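Local coordinates for pyridoxamine 5'-phosphate oxidase-related, FMN-binding protein (Paracoccus denitrificans, PDB 6VNA) that probably acts as a noncanonical heme oxygenase that degrades c-type heme, built on the FMN-binding fold of the pyridoxamine 5'-phosphate oxidase family, at residues 29-34 against 38-43; 47-52 against 130-135; 56-59 against 63-66; 100-103 against 107-110. All coordinates share one frame; numbering follows the deposited sequence.

From the N terminus, contact 1 comes first and closes a short loop, a hairpin between strands 26-32 and 39-48. Contact 2 opens at the far end of strand 39-48 and closes only at strand 128-135, so its long loop encloses both contact 3 and contact 4. Those two follow one another without overlap: 56-59 with 63-66 joins a strand to the helix after it, and 100-103 with 107-110 does the same further on. No loops cross. All four reach one antiparallel sheet. H64 of contact 3 touches the hairpin, a salt bridge from D49 to R108 joins contacts 2 and 4, and L29 packs on I133 between contacts 1 and 2.

Contact 1: residues 29-34 against 38-43; sequences LGTLDP and VPLVTR
T31 and L40 face each other as a hydrogen-bonded pair in an antiparallel beta hairpin, their side chains lying alongside and pointing the same way. The backbone bonds are T31 N to L40 O at 2.9 Å and L40 N to T31 O at 2.6 Å. L29 and T42 form a second such pair, and D33 N gives its hydrogen to V38 O at 3.0 Å where the strands part.

L40 can be followed outward. Its CB lies 3.6 Å from T31 OG1, and CG comes within 4.1 Å of that same oxygen. With CG anti to the backbone N (chi1 178°), the chain runs on past the threonine, CD2 still 4.0 Å from T31 OG1, to end against A63. A branched aliphatic chain suits this place, giving the neighbouring helix a greasy surface. Threonine suits the facing position on the neighbouring strand because its hydroxyl can serve a bridging water: this water donates to L40 O at 2.7 Å and is hydrogen-bonded to T31 OG1 and T42 OG1, so three polar groups share one partner.

L32, P39 and V41 point to the other face, where P39 packs on G30 of the second subunit and L32 on L32 of that subunit. On the face of L29, T31 and L40 lies helix 63-70, while strand 73-79 borders 26-32 along its other edge.

Contact 2: residues 47-52 against 130-135; sequences QTDADG and FWRIEP
R132 meets D49 and D51 in a salt-bridge network, with both acids carried by a type I beta turn from D49 to G52 at the end of strand 39-48. The turn is closed by G52 N bonding to D49 O at 2.6 Å, and its last residue has a positive phi that a glycine adopts without strain.

The inner, more closely packed side belongs to D49. This carboxylate is buried beside L55; its OD1 lies 3.1 Å from R132 NH1, approaching obliquely, and the bond from NH1 to D49 OD2 is weak. R108 is its stronger partner, so D49 stands between two arginines. That double pairing probably offsets the nearness of the two acids, whose oxygens D49 OD1 and D51 OD1 are only 2.9 Å apart.

The outer side belongs to D51, an exposed residue, yet its pairing is the better oriented. R132 is bent at chi3 (55°), which swings the guanidinium toward the turn to meet D51 end-on, one nitrogen to each oxygen. Arginine suits the place because its flat end can address two acids at once, where a lysine has a single nitrogen. NH1 reaches D51 OD1 at 3.3 Å, on the syn side but out of the carboxylate plane, while NH2 reaches the syn lone pair of D51 OD2 at 3.1 Å, the oxygen lying almost exactly in the guanidinium plane.

Contact 3: residues 56-59 against 63-66; sequences ALLA and AHAR
L58 and A65 bring their CA atoms nearest, 6.3 Å apart, as strand 56-59 passes through a three-residue connection into helix 63-70 and the helix folds back beside the strand's end. The side chains of L58 and H64 then fill the space between the two elements. L58 brings both methyls to the imidazole: CD2 lies 3.7 Å from H64 NE2, and CD1 is 3.8 Å from H64 CD2, the leucine meeting these two ring atoms obliquely. H64 is turned there by a chi1 of 50°, with CG between its backbone N and carbonyl carbon, and its other nitrogen, ND1, makes a weak hydrogen bond with T42 OG1, which helps to fix the ring's rotation.

A65 CB points at the strand, 4.4 Å from L58 CB. On the next residue, A59 O is pressed to 3.1 Å from A65 CB. So close an approach suits alanine, whose single methyl lets the helix come near the carbonyl. An alanine in place of L58 would probably open a gap beside H64 and leave its ring freer to turn.

Beyond the contact, L58 is flanked by I44 of strand 39-48 and W131 of strand 128-135, its two neighbours in the sheet. H64 reaches on to L29 and T31 of strand 26-32, and A63 packs on L139 of the second subunit.

Contact 4: residues 100-103 against 107-110; sequences VPAE and NRRA
R108 reaches back to A102 and E103 in a surface contact, a single long side chain tying helix 108-115 to the chain leaving strand 92-101. A102 meets the guanidinium over one face: its CB sits 3.8 Å above the plane, over the centre of the group. A small methyl suits this spot, since it allows the flat cation to lie close against the chain. E103 supplies its backbone instead. R108 NH2 donates to E103 O at 2.9 Å, with a bent N-H...O angle of 142°. The donor stands above the carbonyl plane, not on a lone pair, and the oxygen lies somewhat tilted from the guanidinium plane, near its edge.

Within the FMN-binding fold of this family, the contact bridges the connection from a strand of the antiparallel sheet to the helix that follows it. Backbone bonds from V100 and A102 tie this part of the chain to strand 128-135. R108 starts out with CG anti to its backbone N (chi1 179°) and then bends at chi2 and chi3, which carries the cation to A102 and E103 and past L55.

Its main polar partner is D49, salt-bridged to NH1, whereas the carboxylate of E103 stays apart, with OE1 5.7 Å from R108 NH2. A methionine in place of R108 would probably leave E103 O without this donor and D49 without one of its two arginines. N107 and R108 also bond weakly, through their backbone nitrogens, to D105 OD1.

Contact 1: residues 29-34 against 38-43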
loop_
_atom_site.group_PDB
_atom_site.type_symbol
_atom_site.label_atom_id
_atom_site.label_comp_id
_atom_site.label_asym_id
_atom_site.label_seq_id
_atom_site.Cartn_x
_atom_site.Cartn_y
_atom_site.Cartn_z
ATOM N N LEU A 29 0.082 1.759 2.987
ATOM C CA LEU A 29 -0.543 0.986 4.102
ATOM C C LEU A 29 -1.926 0.512 3.649
ATOM O O LEU A 29 -2.710 1.333 3.097
ATOM C CB LEU A 29 -0.625 1.865 5.345
ATOM C CG LEU A 29 -1.501 1.336 6.482
ATOM C CD1 LEU A 29 -0.823 0.189 7.230
ATOM C CD2 LEU A 29 -1.837 2.468 7.434
ATOM N N GLY A 30 -2.165 -0.782 3.777
ATOM C CA GLY A 30 -3.502 -1.378 3.643
ATOM C C GLY A 30 -4.213 -1.482 4.987
ATOM O O GLY A 30 -3.638 -2.079 5.950
ATOM N N THR A 31 -5.424 -0.939 5.062
ATOM C CA THR A 31 -6.363 -1.163 6.192
ATOM C C THR A 31 -7.730 -1.644 5.688
ATOM O O THR A 31 -8.048 -1.509 4.470
ATOM C CB THR A 31 -6.479 0.079 7.069
ATOM O OG1 THR A 31 -6.924 1.205 6.306
ATOM C CG2 THR A 31 -5.168 0.366 7.774
ATOM N N LEU A 32 -8.521 -2.202 6.601
ATOM C CA LEU A 32 -9.895 -2.659 6.287
ATOM C C LEU A 32 -10.850 -1.497 6.539
ATOM O O LEU A 32 -10.878 -1.002 7.669
ATOM C CB LEU A 32 -10.212 -3.905 7.121
ATOM C CG LEU A 32 -9.358 -5.129 6.790
ATOM C CD1 LEU A 32 -9.655 -6.263 7.731
ATOM C CD2 LEU A 32 -9.554 -5.590 5.364
ATOM N N ASP A 33 -11.570 -1.059 5.500
ATOM C CA ASP A 33 -12.669 -0.064 5.622
ATOM C C ASP A 33 -13.752 -0.631 6.546
ATOM O O ASP A 33 -14.361 -1.658 6.237
ATOM C CB ASP A 33 -13.233 0.280 4.246
ATOM C CG ASP A 33 -14.494 1.114 4.339
ATOM O OD1 ASP A 33 -14.435 2.129 5.039
ATOM O OD2 ASP A 33 -15.532 0.710 3.731
ATOM N N PRO A 34 -13.989 -0.042 7.739
ATOM C CA PRO A 34 -14.965 -0.596 8.695
ATOM C C PRO A 34 -16.323 -0.900 8.042
ATOM O O PRO A 34 -16.731 -2.051 8.018
ATOM C CB PRO A 34 -15.076 0.483 9.775
ATOM C CG PRO A 34 -13.734 1.192 9.717
ATOM C CD PRO A 34 -13.322 1.163 8.256
ATOM N N VAL A 38 -13.603 -3.534 2.429
ATOM C CA VAL A 38 -12.713 -3.330 1.244
ATOM C C VAL A 38 -11.392 -2.745 1.740
ATOM O O VAL A 38 -11.401 -1.891 2.620
ATOM C CB VAL A 38 -13.342 -2.379 0.200
ATOM C CG1 VAL A 38 -12.401 -2.105 -0.967
ATOM C CG2 VAL A 38 -14.668 -2.894 -0.318
ATOM N N PRO A 39 -10.222 -3.161 1.191
ATOM C CA PRO A 39 -8.932 -2.593 1.608
ATOM C C PRO A 39 -8.848 -1.105 1.249
ATOM O O PRO A 39 -9.101 -0.765 0.110
ATOM C CB PRO A 39 -7.889 -3.406 0.830
ATOM C CG PRO A 39 -8.630 -4.672 0.416
ATOM C CD PRO A 39 -10.065 -4.235 0.192
ATOM N N LEU A 40 -8.586 -0.249 2.238
ATOM C CA LEU A 40 -8.203 1.173 2.027
ATOM C C LEU A 40 -6.666 1.281 1.918
ATOM O O LEU A 40 -5.968 0.892 2.889
ATOM C CB LEU A 40 -8.698 1.991 3.217
ATOM C CG LEU A 40 -8.331 3.471 3.167
ATOM C CD1 LEU A 40 -8.946 4.134 1.935
ATOM C CD2 LEU A 40 -8.771 4.180 4.432
ATOM N N VAL A 41 -6.152 1.765 0.782
ATOM C CA VAL A 41 -4.683 1.879 0.520
ATOM C C VAL A 41 -4.315 3.354 0.566
ATOM O O VAL A 41 -4.848 4.119 -0.283
ATOM C CB VAL A 41 -4.293 1.216 -0.807
ATOM C CG1 VAL A 41 -2.791 1.019 -0.891
ATOM C CG2 VAL A 41 -5.014 -0.113 -1.001
ATOM N N THR A 42 -3.501 3.734 1.560
ATOM C CA THR A 42 -3.062 5.127 1.819
ATOM C C THR A 42 -1.530 5.171 1.949
ATOM O O THR A 42 -0.913 4.176 2.338
ATOM C CB THR A 42 -3.710 5.716 3.077
ATOM O OG1 THR A 42 -3.308 4.931 4.199
ATOM C CG2 THR A 42 -5.220 5.760 3.032
ATOM N N ARG A 43 -0.943 6.322 1.654
ATOM C CA ARG A 43 0.517 6.547 1.745
ATOM C C ARG A 43 0.831 7.063 3.143
ATOM O O ARG A 43 0.173 8.018 3.555
ATOM C CB ARG A 43 1.000 7.551 0.694
ATOM C CG ARG A 43 2.502 7.770 0.758
ATOM C CD ARG A 43 2.969 8.646 -0.365
ATOM N NE ARG A 43 3.164 7.904 -1.594
ATOM C CZ ARG A 43 3.391 8.461 -2.780
ATOM N NH1 ARG A 43 3.441 9.778 -2.899
ATOM N NH2 ARG A 43 3.578 7.696 -3.845
HETATM O O HOH W 1 -5.023 2.687 4.666
#

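Contact 2: residues 47-52 against 130-135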
loop_
_atom_site.group_PDB
_atom_site.type_symbol
_atom_site.label_atom_id
_atom_site.label_comp_id
_atom_site.label_asym_id
_atom_site.label_seq_id
_atom_site.Cartn_x
_atom_site.Cartn_y
_atom_site.Cartn_z
ATOM N N GLN A 47 9.122 3.980 9.054
ATOM C CA GLN A 47 10.514 3.563 9.327
ATOM C C GLN A 47 10.452 2.246 10.105
ATOM O O GLN A 47 9.356 1.679 10.194
ATOM C CB GLN A 47 11.203 4.684 10.097
ATOM C CG GLN A 47 11.192 6.011 9.358
ATOM C CD GLN A 47 11.933 7.080 10.125
ATOM O OE1 GLN A 47 12.755 6.794 10.992
ATOM N NE2 GLN A 47 11.603 8.326 9.856
ATOM N N THR A 48 11.586 1.765 10.606
ATOM C CA THR A 48 11.683 0.657 11.591
ATOM C C THR A 48 11.987 1.271 12.957
ATOM O O THR A 48 12.464 2.387 12.947
ATOM C CB THR A 48 12.780 -0.313 11.152
ATOM O OG1 THR A 48 13.977 0.466 11.092
ATOM C CG2 THR A 48 12.495 -0.950 9.814
ATOM N N ASP A 49 11.750 0.593 14.085
ATOM C CA ASP A 49 12.438 0.984 15.353
ATOM C C ASP A 49 13.584 -0.008 15.606
ATOM O O ASP A 49 13.889 -0.807 14.682
ATOM C CB ASP A 49 11.496 1.269 16.540
ATOM C CG ASP A 49 10.443 0.239 16.891
ATOM O OD1 ASP A 49 10.485 -0.874 16.319
ATOM O OD2 ASP A 49 9.588 0.568 17.747
ATOM N N ALA A 50 14.220 0.106 16.782
ATOM C CA ALA A 50 15.472 -0.566 17.213
ATOM C C ALA A 50 15.523 -2.031 16.757
ATOM O O ALA A 50 16.532 -2.402 16.123
ATOM C CB ALA A 50 15.596 -0.456 18.712
ATOM N N ASP A 51 14.486 -2.822 17.062
ATOM C CA ASP A 51 14.393 -4.271 16.726
ATOM C C ASP A 51 14.057 -4.491 15.240
ATOM O O ASP A 51 13.885 -5.670 14.851
ATOM C CB ASP A 51 13.362 -4.981 17.609
ATOM C CG ASP A 51 11.926 -4.495 17.461
ATOM O OD1 ASP A 51 11.716 -3.391 16.899
ATOM O OD2 ASP A 51 11.016 -5.224 17.918
ATOM N N GLY A 52 13.937 -3.427 14.438
ATOM C CA GLY A 52 13.768 -3.517 12.969
ATOM C C GLY A 52 12.340 -3.843 12.556
ATOM O O GLY A 52 12.130 -4.327 11.416
ATOM N N PHE A 130 2.446 6.903 16.882
ATOM C CA PHE A 130 3.269 5.766 16.419
ATOM C C PHE A 130 2.473 4.476 16.579
ATOM O O PHE A 130 1.884 4.281 17.656
ATOM C CB PHE A 130 4.592 5.700 17.186
ATOM C CG PHE A 130 5.555 6.801 16.836
ATOM C CD1 PHE A 130 6.328 6.727 15.685
ATOM C CD2 PHE A 130 5.673 7.917 17.644
ATOM C CE1 PHE A 130 7.223 7.738 15.367
ATOM C CE2 PHE A 130 6.566 8.929 17.323
ATOM C CZ PHE A 130 7.338 8.837 16.184
ATOM N N TRP A 131 2.502 3.642 15.534
ATOM C CA TRP A 131 2.006 2.239 15.479
ATOM C C TRP A 131 3.135 1.296 15.037
ATOM O O TRP A 131 3.700 1.542 13.950
ATOM C CB TRP A 131 0.867 2.131 14.468
ATOM C CG TRP A 131 -0.369 2.897 14.806
ATOM C CD1 TRP A 131 -0.609 4.233 14.667
ATOM C CD2 TRP A 131 -1.592 2.316 15.273
ATOM N NE1 TRP A 131 -1.894 4.527 15.053
ATOM C CE2 TRP A 131 -2.518 3.371 15.431
ATOM C CE3 TRP A 131 -1.972 1.006 15.590
ATOM C CZ2 TRP A 131 -3.813 3.152 15.888
ATOM C CZ3 TRP A 131 -3.252 0.792 16.050
ATOM C CH2 TRP A 131 -4.156 1.850 16.186
ATOM N N ARG A 132 3.403 0.231 15.798
ATOM C CA ARG A 132 4.246 -0.902 15.350
ATOM C C ARG A 132 3.375 -1.816 14.497
ATOM O O ARG A 132 2.269 -2.139 14.933
ATOM C CB ARG A 132 4.812 -1.688 16.535
ATOM C CG ARG A 132 5.875 -0.933 17.317
ATOM C CD ARG A 132 6.184 -1.609 18.640
ATOM N NE ARG A 132 6.558 -3.006 18.485
ATOM C CZ ARG A 132 7.794 -3.454 18.289
ATOM N NH1 ARG A 132 8.813 -2.615 18.192
ATOM N NH2 ARG A 132 8.005 -4.750 18.167
ATOM N N ILE A 133 3.847 -2.216 13.323
ATOM C CA ILE A 133 3.118 -3.193 12.470
ATOM C C ILE A 133 3.924 -4.479 12.514
ATOM O O ILE A 133 4.929 -4.574 11.786
ATOM C CB ILE A 133 2.870 -2.634 11.056
ATOM C CG1 ILE A 133 2.030 -1.360 11.143
ATOM C CG2 ILE A 133 2.190 -3.668 10.174
ATOM C CD1 ILE A 133 2.084 -0.510 9.931
ATOM N N GLU A 134 3.520 -5.388 13.405
ATOM C CA GLU A 134 4.249 -6.636 13.718
ATOM C C GLU A 134 3.993 -7.620 12.590
ATOM O O GLU A 134 2.851 -7.948 12.303
ATOM C CB GLU A 134 3.817 -7.199 15.065
ATOM C CG GLU A 134 4.186 -6.301 16.232
ATOM C CD GLU A 134 3.553 -6.705 17.555
ATOM O OE1 GLU A 134 2.747 -7.659 17.549
ATOM O OE2 GLU A 134 3.863 -6.057 18.586
ATOM N N PRO A 135 5.042 -8.066 11.874
ATOM C CA PRO A 135 4.846 -8.946 10.731
ATOM C C PRO A 135 4.475 -10.372 11.132
ATOM O O PRO A 135 5.019 -10.886 12.078
ATOM C CB PRO A 135 6.191 -8.906 9.981
ATOM C CG PRO A 135 7.202 -8.477 11.027
ATOM C CD PRO A 135 6.440 -7.626 12.020
#

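Contact 3: residues 56-59 against 63-66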
loop_
_atom_site.group_PDB
_atom_site.type_symbol
_atom_site.label_atom_id
_atom_site.label_comp_id
_atom_site.label_asym_id
_atom_site.label_seq_id
_atom_site.Cartn_x
_atom_site.Cartn_y
_atom_site.Cartn_z
ATOM N N ALA A 56 4.949 2.969 11.962
ATOM C CA ALA A 56 4.164 3.916 11.147
ATOM C C ALA A 56 3.910 5.145 12.013
ATOM O O ALA A 56 3.885 5.001 13.240
ATOM C CB ALA A 56 2.892 3.235 10.689
ATOM N N LEU A 57 3.789 6.318 11.408
ATOM C CA LEU A 57 3.376 7.556 12.112
ATOM C C LEU A 57 2.092 8.056 11.429
ATOM O O LEU A 57 2.169 8.512 10.265
ATOM C CB LEU A 57 4.533 8.555 12.041
ATOM C CG LEU A 57 4.312 9.916 12.702
ATOM C CD1 LEU A 57 3.990 9.777 14.172
ATOM C CD2 LEU A 57 5.537 10.805 12.531
ATOM N N LEU A 58 0.946 7.926 12.104
ATOM C CA LEU A 58 -0.388 8.246 11.530
ATOM C C LEU A 58 -1.006 9.407 12.300
ATOM O O LEU A 58 -0.766 9.495 13.507
ATOM C CB LEU A 58 -1.284 7.007 11.608
ATOM C CG LEU A 58 -0.713 5.724 11.005
ATOM C CD1 LEU A 58 -1.735 4.613 11.028
ATOM C CD2 LEU A 58 -0.234 5.936 9.586
ATOM N N ALA A 59 -1.743 10.270 11.595
ATOM C CA ALA A 59 -2.733 11.222 12.156
ATOM C C ALA A 59 -3.822 10.395 12.851
ATOM O O ALA A 59 -4.499 9.592 12.172
ATOM C CB ALA A 59 -3.299 12.098 11.071
ATOM N N ALA A 63 -8.710 8.412 8.338
ATOM C CA ALA A 63 -9.380 7.196 7.838
ATOM C C ALA A 63 -8.614 5.916 8.186
ATOM O O ALA A 63 -9.257 4.965 8.640
ATOM C CB ALA A 63 -9.580 7.310 6.351
ATOM N N HIS A 64 -7.312 5.865 7.929
ATOM C CA HIS A 64 -6.478 4.646 8.103
ATOM C C HIS A 64 -6.237 4.400 9.598
ATOM O O HIS A 64 -6.150 3.229 9.991
ATOM C CB HIS A 64 -5.173 4.697 7.259
ATOM C CG HIS A 64 -4.347 5.935 7.385
ATOM N ND1 HIS A 64 -4.003 6.703 6.295
ATOM C CD2 HIS A 64 -3.780 6.535 8.456
ATOM C CE1 HIS A 64 -3.292 7.741 6.690
ATOM N NE2 HIS A 64 -3.137 7.660 8.012
ATOM N N ALA A 65 -6.150 5.455 10.400
ATOM C CA ALA A 65 -5.969 5.353 11.868
ATOM C C ALA A 65 -7.270 4.827 12.502
ATOM O O ALA A 65 -7.212 3.936 13.378
ATOM C CB ALA A 65 -5.569 6.699 12.423
ATOM N N ARG A 66 -8.416 5.328 12.041
ATOM C CA ARG A 66 -9.748 4.892 12.531
ATOM C C ARG A 66 -9.951 3.438 12.133
ATOM O O ARG A 66 -10.444 2.687 12.958
ATOM C CB ARG A 66 -10.859 5.787 11.973
ATOM C CG ARG A 66 -10.781 7.202 12.515
ATOM C CD ARG A 66 -12.034 7.983 12.262
ATOM N NE ARG A 66 -11.979 8.790 11.058
ATOM C CZ ARG A 66 -12.396 8.411 9.872
ATOM N NH1 ARG A 66 -12.855 7.193 9.675
ATOM N NH2 ARG A 66 -12.329 9.256 8.876
#

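Contact 4: residues 100-103 against 107-110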
loop_
_atom_site.group_PDB
_atom_site.type_symbol
_atom_site.label_atom_id
_atom_site.label_comp_id
_atom_site.label_asym_id
_atom_site.label_seq_id
_atom_site.Cartn_x
_atom_site.Cartn_y
_atom_site.Cartn_z
ATOM N N VAL A 100 -0.169 -2.203 16.332
ATOM C CA VAL A 100 -0.142 -2.086 17.816
ATOM C C VAL A 100 0.313 -0.675 18.157
ATOM O O VAL A 100 1.399 -0.288 17.766
ATOM C CB VAL A 100 0.803 -3.126 18.448
ATOM C CG1 VAL A 100 0.846 -2.994 19.969
ATOM C CG2 VAL A 100 0.437 -4.543 18.032
ATOM N N PRO A 101 -0.468 0.135 18.898
ATOM C CA PRO A 101 0.024 1.426 19.375
ATOM C C PRO A 101 1.389 1.252 20.056
ATOM O O PRO A 101 1.595 0.297 20.778
ATOM C CB PRO A 101 -1.056 1.887 20.363
ATOM C CG PRO A 101 -2.308 1.187 19.875
ATOM C CD PRO A 101 -1.847 -0.148 19.326
ATOM N N ALA A 102 2.319 2.146 19.757
ATOM C CA ALA A 102 3.710 2.064 20.236
ATOM C C ALA A 102 3.871 3.034 21.402
ATOM O O ALA A 102 3.349 4.179 21.314
ATOM C CB ALA A 102 4.659 2.375 19.114
ATOM N N GLU A 103 4.594 2.581 22.428
ATOM C CA GLU A 103 4.825 3.297 23.713
ATOM C C GLU A 103 5.231 4.744 23.437
ATOM O O GLU A 103 5.639 5.093 22.330
ATOM C CB GLU A 103 5.919 2.612 24.547
ATOM C CG GLU A 103 6.034 1.100 24.372
ATOM C CD GLU A 103 4.812 0.274 24.743
ATOM O OE1 GLU A 103 3.706 0.840 24.820
ATOM O OE2 GLU A 103 4.976 -0.942 24.959
ATOM N N ASN A 107 13.770 8.441 22.675
ATOM C CA ASN A 107 14.741 7.933 21.670
ATOM C C ASN A 107 14.033 7.750 20.321
ATOM O O ASN A 107 14.628 8.124 19.292
ATOM C CB ASN A 107 15.454 6.663 22.150
ATOM C CG ASN A 107 16.760 6.980 22.850
ATOM O OD1 ASN A 107 16.885 6.796 24.057
ATOM N ND2 ASN A 107 17.726 7.498 22.108
ATOM N N ARG A 108 12.809 7.218 20.334
ATOM C CA ARG A 108 11.985 6.976 19.120
ATOM C C ARG A 108 11.731 8.311 18.418
ATOM O O ARG A 108 12.003 8.405 17.211
ATOM C CB ARG A 108 10.666 6.301 19.499
ATOM C CG ARG A 108 9.743 6.027 18.319
ATOM C CD ARG A 108 9.107 4.650 18.409
ATOM N NE ARG A 108 8.447 4.453 19.685
ATOM C CZ ARG A 108 8.255 3.287 20.281
ATOM N NH1 ARG A 108 8.686 2.167 19.728
ATOM N NH2 ARG A 108 7.634 3.248 21.451
ATOM N N ARG A 109 11.232 9.299 19.159
ATOM C CA ARG A 109 10.980 10.668 18.644
ATOM C C ARG A 109 12.322 11.398 18.610
ATOM O O ARG A 109 12.595 12.151 19.568
ATOM C CB ARG A 109 9.937 11.367 19.525
ATOM C CG ARG A 109 9.412 12.687 18.970
ATOM C CD ARG A 109 8.273 13.286 19.786
ATOM N NE ARG A 109 8.670 13.599 21.158
ATOM C CZ ARG A 109 8.545 12.786 22.211
ATOM N NH1 ARG A 109 8.019 11.576 22.089
ATOM N NH2 ARG A 109 8.957 13.193 23.398
ATOM N N ALA A 110 13.137 11.154 17.574
ATOM C CA ALA A 110 14.554 11.603 17.471
ATOM C C ALA A 110 15.292 10.737 16.449
ATOM O O ALA A 110 15.844 11.302 15.494
ATOM C CB ALA A 110 15.256 11.550 18.815
#